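Local coordinates for protein Fc fragment of IgE receptor II (Bos taurus, PDB 6PWS) that probably serves as a low-affinity IgE receptor, and binds mannose-type sugars through calcium in its C-type lectin domain, at residues F23-K28 / N61-W66; M107-G110 / W114-A117. All coordinates share one frame; numbering follows the deposited sequence. Where two conformers were deposited one is given.

Interaction 1: residues F23-K28 / N61-W66; sequences FGEGAK and NWRGSW
The direct hydrogen bonding between segments 23-28 and 61-66 comes down to one bond: Trp-66 NE1 donates to Lys-28 O over 2.8 Å. The acceptor lies in the indole plane, at the ring edge; the bond is bent (152°), and the donor sits off the carbonyl plane. Trp-66 also meets Trp-30 edge-to-face. Backbone bonds from Gly-26, Lys-28 and Trp-66 to strand 123-131 join both segments in the C-type lectin fold.

Two waters carry most of the remaining polar contact. Asn-61 ND2 donates to both: the first, 3.0 Å from ND2, donates in turn to Gly-24 O, while the second accepts from Arg-63 NH2 at 2.8 Å and donates to Glu-25 OE2 at 2.8 Å. A bend at chi2 (-77°) turns the Glu-25 carboxylate toward this second water.

Glu-25 OE2 and Arg-63 NH2 carry opposite charges but stand 4.1 Å apart, too far for a salt bridge. Their flat groups are nearly parallel (7°), although the chains slant past each other.

An Asx turn fixes the Asn-61 amide, because OD1 accepts from Arg-63 N at 2.9 Å and leaves ND2 directed at the waters. The chemistry thus implies one firm indole anchor beside a water-mediated polar cluster of Glu-25, Asn-61 and Arg-63.

Interaction 2: residues M107-G110 / W114-A117; sequences MMLG and WNDA. With CA (calcium ion), chain B; MMA (methyl alpha-D-mannopyranoside), chain D.
Met-107 O is gripped twice from the opposing strand: Asn-115 N donates to it at 2.9 Å, nearly along the C=O axis, and Trp-114 CA brings a C-H to it at 3.3 Å. The return bond, from Met-107 N to Asn-115 O, is also 2.9 Å and almost straight at 177°. Together they define an antiparallel hydrogen-bonded pair, followed by the non-hydrogen-bonded pair Met-108 and Trp-114.

On the face of Met-108, its side chain slants past the indole, CG 4.0 Å from Trp-114 CD1; the indole N-H is taken by Gln-53. Met-107 and Asn-115 share the other face, though two conformers of Met-107 leave its outer contacts doubtful. From the loop, Leu-109 CD2 reaches Asn-115 CB at 3.9 Å.

Asn-115 extends to the calcium ion because a chi1 of 173° swings CG away from the backbone N. Asp-116 chelates the same ion, through OD1 at 2.4 Å and its own O at 2.5 Å, while mannoside O3 and O4 complete the shell with Glu-95, Asn-97 and Glu-103. Trp-Asn-Asp is the WND signature of C-type lectins; the paired bonds fix the Asn-115 backbone, and so probably steady the strand on which two calcium ligands follow one another.

In the fold
Both contacts reach the same mixed sheet, where strands 65-67 and 105-108 are neighbours, joined by a probable hydrogen bond from Met-108 N to Ser-65 O (2.8 Å). Their centres lie 11 Å apart, and the segments of interaction 1 come first in the chain. Interaction 1 is a surface contact, bridging sequence that flanks two helices, and most of its polar links pass through water. Interaction 2 is a buried local hairpin, built from paired backbone bonds, apolar side chains and calcium coordination. Trp-66 connects the two environments, as its side chain, bonded to Lys-28 in interaction 1, also touches Met-107 of interaction 2.

Interaction 1: residues F23-K28 / N61-W66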
loop_
_atom_site.group_PDB
_atom_site.type_symbol
_atom_site.label_atom_id
_atom_site.label_comp_id
_atom_site.label_asym_id
_atom_site.label_seq_id
_atom_site.Cartn_x
_atom_site.Cartn_y
_atom_site.Cartn_z
ATOM N N PHE A 23 -3.980 -9.522 -0.167
ATOM C CA PHE A 23 -2.671 -9.621 0.479
ATOM C C PHE A 23 -1.753 -10.432 -0.432
ATOM O O PHE A 23 -1.634 -11.653 -0.310
ATOM C CB PHE A 23 -2.791 -10.197 1.888
ATOM C CG PHE A 23 -3.559 -9.303 2.815
ATOM C CD1 PHE A 23 -2.897 -8.319 3.533
ATOM C CD2 PHE A 23 -4.938 -9.392 2.920
ATOM C CE1 PHE A 23 -3.598 -7.450 4.353
ATOM C CE2 PHE A 23 -5.637 -8.530 3.749
ATOM C CZ PHE A 23 -4.967 -7.557 4.461
ATOM N N GLY A 24 -1.136 -9.727 -1.379
ATOM C CA GLY A 24 -0.277 -10.370 -2.350
ATOM C C GLY A 24 1.046 -10.798 -1.749
ATOM O O GLY A 24 1.588 -10.158 -0.845
ATOM N N GLU A 25 1.583 -11.884 -2.282
ATOM C CA GLU A 25 2.838 -12.446 -1.821
ATOM C C GLU A 25 3.658 -12.825 -3.041
ATOM O O GLU A 25 3.123 -13.329 -4.035
ATOM C CB GLU A 25 2.589 -13.674 -0.934
ATOM C CG GLU A 25 3.734 -14.044 -0.011
ATOM C CD GLU A 25 4.889 -14.741 -0.694
ATOM O OE1 GLU A 25 4.641 -15.599 -1.574
ATOM O OE2 GLU A 25 6.052 -14.436 -0.321
ATOM N N GLY A 26 4.968 -12.616 -2.931
ATOM C CA GLY A 26 5.914 -12.907 -3.988
ATOM C C GLY A 26 6.699 -11.660 -4.342
ATOM O O GLY A 26 6.133 -10.568 -4.415
ATOM N N ALA A 27 7.996 -11.816 -4.587
ATOM C CA ALA A 27 8.910 -10.692 -4.705
ATOM C C ALA A 27 8.555 -9.813 -5.897
ATOM O O ALA A 27 8.507 -10.285 -7.035
ATOM C CB ALA A 27 10.338 -11.219 -4.847
ATOM N N LYS A 28 8.360 -8.515 -5.631
ATOM C CA LYS A 28 8.024 -7.544 -6.663
ATOM C C LYS A 28 8.592 -6.180 -6.305
ATOM O O LYS A 28 8.538 -5.769 -5.144
ATOM C CB LYS A 28 6.511 -7.420 -6.836
ATOM C CG LYS A 28 5.899 -8.704 -7.378
ATOM C CD LYS A 28 4.472 -8.538 -7.841
ATOM C CE LYS A 28 3.834 -9.863 -8.184
ATOM N NZ LYS A 28 4.464 -10.523 -9.356
ATOM N N ASN A 61 2.477 -8.315 6.181
ATOM C CA ASN A 61 3.619 -9.203 6.036
ATOM C C ASN A 61 4.786 -8.678 6.875
ATOM O O ASN A 61 5.162 -7.508 6.760
ATOM C CB ASN A 61 3.985 -9.263 4.547
ATOM C CG ASN A 61 4.995 -10.344 4.225
ATOM O OD1 ASN A 61 6.033 -10.456 4.882
ATOM N ND2 ASN A 61 4.709 -11.134 3.194
ATOM N N TRP A 62 5.348 -9.533 7.736
ATOM C CA TRP A 62 6.388 -9.100 8.664
ATOM C C TRP A 62 7.698 -8.747 7.974
ATOM O O TRP A 62 8.559 -8.126 8.617
ATOM C CB TRP A 62 6.594 -10.141 9.764
ATOM C CG TRP A 62 5.393 -10.265 10.672
ATOM C CD1 TRP A 62 4.287 -9.471 10.681
ATOM C CD2 TRP A 62 5.186 -11.249 11.693
ATOM N NE1 TRP A 62 3.405 -9.890 11.638
ATOM C CE2 TRP A 62 3.931 -10.980 12.284
ATOM C CE3 TRP A 62 5.928 -12.350 12.149
ATOM C CZ2 TRP A 62 3.403 -11.767 13.312
ATOM C CZ3 TRP A 62 5.399 -13.140 13.154
ATOM C CH2 TRP A 62 4.148 -12.844 13.725
ATOM N N ARG A 63 7.874 -9.116 6.701
ATOM C CA ARG A 63 9.051 -8.718 5.942
ATOM C C ARG A 63 8.844 -7.421 5.154
ATOM O O ARG A 63 9.780 -6.962 4.487
ATOM C CB ARG A 63 9.517 -9.850 5.023
ATOM C CG ARG A 63 10.126 -11.010 5.778
ATOM C CD ARG A 63 10.770 -12.050 4.856
ATOM N NE ARG A 63 9.780 -12.768 4.063
ATOM C CZ ARG A 63 10.068 -13.567 3.037
ATOM N NH1 ARG A 63 11.331 -13.764 2.669
ATOM N NH2 ARG A 63 9.088 -14.178 2.388
ATOM N N GLY A 64 7.666 -6.813 5.230
ATOM C CA GLY A 64 7.390 -5.551 4.560
ATOM C C GLY A 64 6.551 -5.741 3.308
ATOM O O GLY A 64 6.559 -6.803 2.679
ATOM N N SER A 65 5.815 -4.688 2.929
ATOM C CA SER A 65 4.900 -4.803 1.801
ATOM C C SER A 65 4.625 -3.447 1.150
ATOM O O SER A 65 4.518 -2.427 1.828
ATOM C CB SER A 65 3.578 -5.459 2.219
ATOM O OG SER A 65 2.939 -4.788 3.297
ATOM N N TRP A 66 4.466 -3.452 -0.168
ATOM C CA TRP A 66 4.168 -2.213 -0.875
ATOM C C TRP A 66 2.725 -1.757 -0.654
ATOM O O TRP A 66 1.793 -2.571 -0.606
ATOM C CB TRP A 66 4.368 -2.399 -2.374
ATOM C CG TRP A 66 5.780 -2.580 -2.822
ATOM C CD1 TRP A 66 6.281 -3.650 -3.494
ATOM C CD2 TRP A 66 6.869 -1.661 -2.663
ATOM N NE1 TRP A 66 7.615 -3.459 -3.773
ATOM C CE2 TRP A 66 7.998 -2.240 -3.276
ATOM C CE3 TRP A 66 7.003 -0.410 -2.045
ATOM C CZ2 TRP A 66 9.240 -1.603 -3.308
ATOM C CZ3 TRP A 66 8.241 0.218 -2.066
ATOM C CH2 TRP A 66 9.342 -0.380 -2.700
HETATM O O HOH W 1 2.091 -10.872 1.773
HETATM O O HOH W 2 6.354 -13.461 2.240
#

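Interaction 2: residues M107-G110 / W114-A117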
loop_
_atom_site.group_PDB
_atom_site.type_symbol
_atom_site.label_atom_id
_atom_site.label_comp_id
_atom_site.label_asym_id
_atom_site.label_seq_id
_atom_site.Cartn_x
_atom_site.Cartn_y
_atom_site.Cartn_z
ATOM N N MET A 107 6.237 1.709 1.465
ATOM C CA MET A 107 5.969 0.381 1.983
ATOM C C MET A 107 5.498 0.475 3.429
ATOM O O MET A 107 5.766 1.458 4.130
ATOM C CB MET A 107 7.242 -0.489 1.950
ATOM C CG MET A 107 8.325 0.004 2.917
ATOM S SD MET A 107 9.890 -0.886 2.835
ATOM C CE MET A 107 9.401 -2.472 3.514
ATOM N N MET A 108 4.799 -0.575 3.867
ATOM C CA MET A 108 4.628 -0.852 5.286
ATOM C C MET A 108 5.792 -1.719 5.753
ATOM O O MET A 108 6.135 -2.724 5.114
ATOM C CB MET A 108 3.335 -1.608 5.580
ATOM C CG MET A 108 2.086 -0.766 5.551
ATOM S SD MET A 108 0.605 -1.665 6.110
ATOM C CE MET A 108 0.324 -2.775 4.723
ATOM N N LEU A 109 6.392 -1.337 6.876
ATOM C CA LEU A 109 7.281 -2.218 7.617
ATOM C C LEU A 109 6.471 -3.385 8.189
ATOM O O LEU A 109 5.246 -3.433 8.085
ATOM C CB LEU A 109 7.982 -1.429 8.718
ATOM C CG LEU A 109 8.793 -0.219 8.255
ATOM C CD1 LEU A 109 9.305 0.546 9.465
ATOM C CD2 LEU A 109 9.952 -0.640 7.352
ATOM N N GLY A 110 7.153 -4.337 8.829
ATOM C CA GLY A 110 6.445 -5.447 9.451
ATOM C C GLY A 110 5.461 -5.028 10.527
ATOM O O GLY A 110 4.512 -5.765 10.814
ATOM N N TRP A 114 4.786 3.167 8.054
ATOM C CA TRP A 114 5.162 3.441 6.679
ATOM C C TRP A 114 6.606 3.923 6.567
ATOM O O TRP A 114 7.100 4.685 7.404
ATOM C CB TRP A 114 4.260 4.499 6.046
ATOM C CG TRP A 114 2.785 4.244 6.107
ATOM C CD1 TRP A 114 2.123 3.103 6.478
ATOM C CD2 TRP A 114 1.779 5.203 5.782
ATOM N NE1 TRP A 114 0.762 3.293 6.393
ATOM C CE2 TRP A 114 0.528 4.579 5.975
ATOM C CE3 TRP A 114 1.817 6.533 5.342
ATOM C CZ2 TRP A 114 -0.675 5.252 5.781
ATOM C CZ3 TRP A 114 0.617 7.196 5.140
ATOM C CH2 TRP A 114 -0.613 6.556 5.357
ATOM N N ASN A 115 7.260 3.506 5.485
ATOM C CA ASN A 115 8.614 3.919 5.158
ATOM C C ASN A 115 8.691 4.167 3.654
ATOM O O ASN A 115 8.236 3.329 2.872
ATOM C CB ASN A 115 9.608 2.809 5.529
ATOM C CG ASN A 115 11.001 3.118 5.060
ATOM O OD1 ASN A 115 11.480 4.242 5.242
ATOM N ND2 ASN A 115 11.656 2.151 4.439
ATOM N N ASP A 116 9.276 5.292 3.242
ATOM C CA ASP A 116 9.658 5.439 1.841
ATOM C C ASP A 116 10.885 4.581 1.552
ATOM O O ASP A 116 11.832 4.525 2.349
ATOM C CB ASP A 116 9.847 6.916 1.425
ATOM C CG ASP A 116 10.933 7.669 2.184
ATOM O OD1 ASP A 116 11.304 7.254 3.305
ATOM O OD2 ASP A 116 11.353 8.714 1.642
ATOM N N ALA A 117 10.851 3.889 0.415
ATOM C CA ALA A 117 11.893 2.945 0.044
ATOM C C ALA A 117 12.296 3.142 -1.410
ATOM O O ALA A 117 11.605 3.783 -2.207
ATOM C CB ALA A 117 11.403 1.509 0.266
HETATM CA CA CA B . 12.996 5.806 4.117
HETATM C C1 MMA D . 17.359 2.207 5.358
HETATM C C2 MMA D . 16.126 2.240 4.465
HETATM C C3 MMA D . 15.525 3.592 4.551
HETATM C C4 MMA D . 15.121 3.930 5.957
HETATM C C5 MMA D . 16.302 3.793 6.917
HETATM C C6 MMA D . 15.826 3.912 8.335
HETATM C C7 MMA D . 19.379 3.421 5.611
HETATM O O1 MMA D . 18.207 3.160 4.872
HETATM O O2 MMA D . 15.148 1.266 4.868
HETATM O O3 MMA D . 14.337 3.669 3.734
HETATM O O4 MMA D . 14.602 5.257 5.944
HETATM O O5 MMA D . 16.974 2.489 6.777
HETATM O O6 MMA D . 16.921 3.757 9.198
#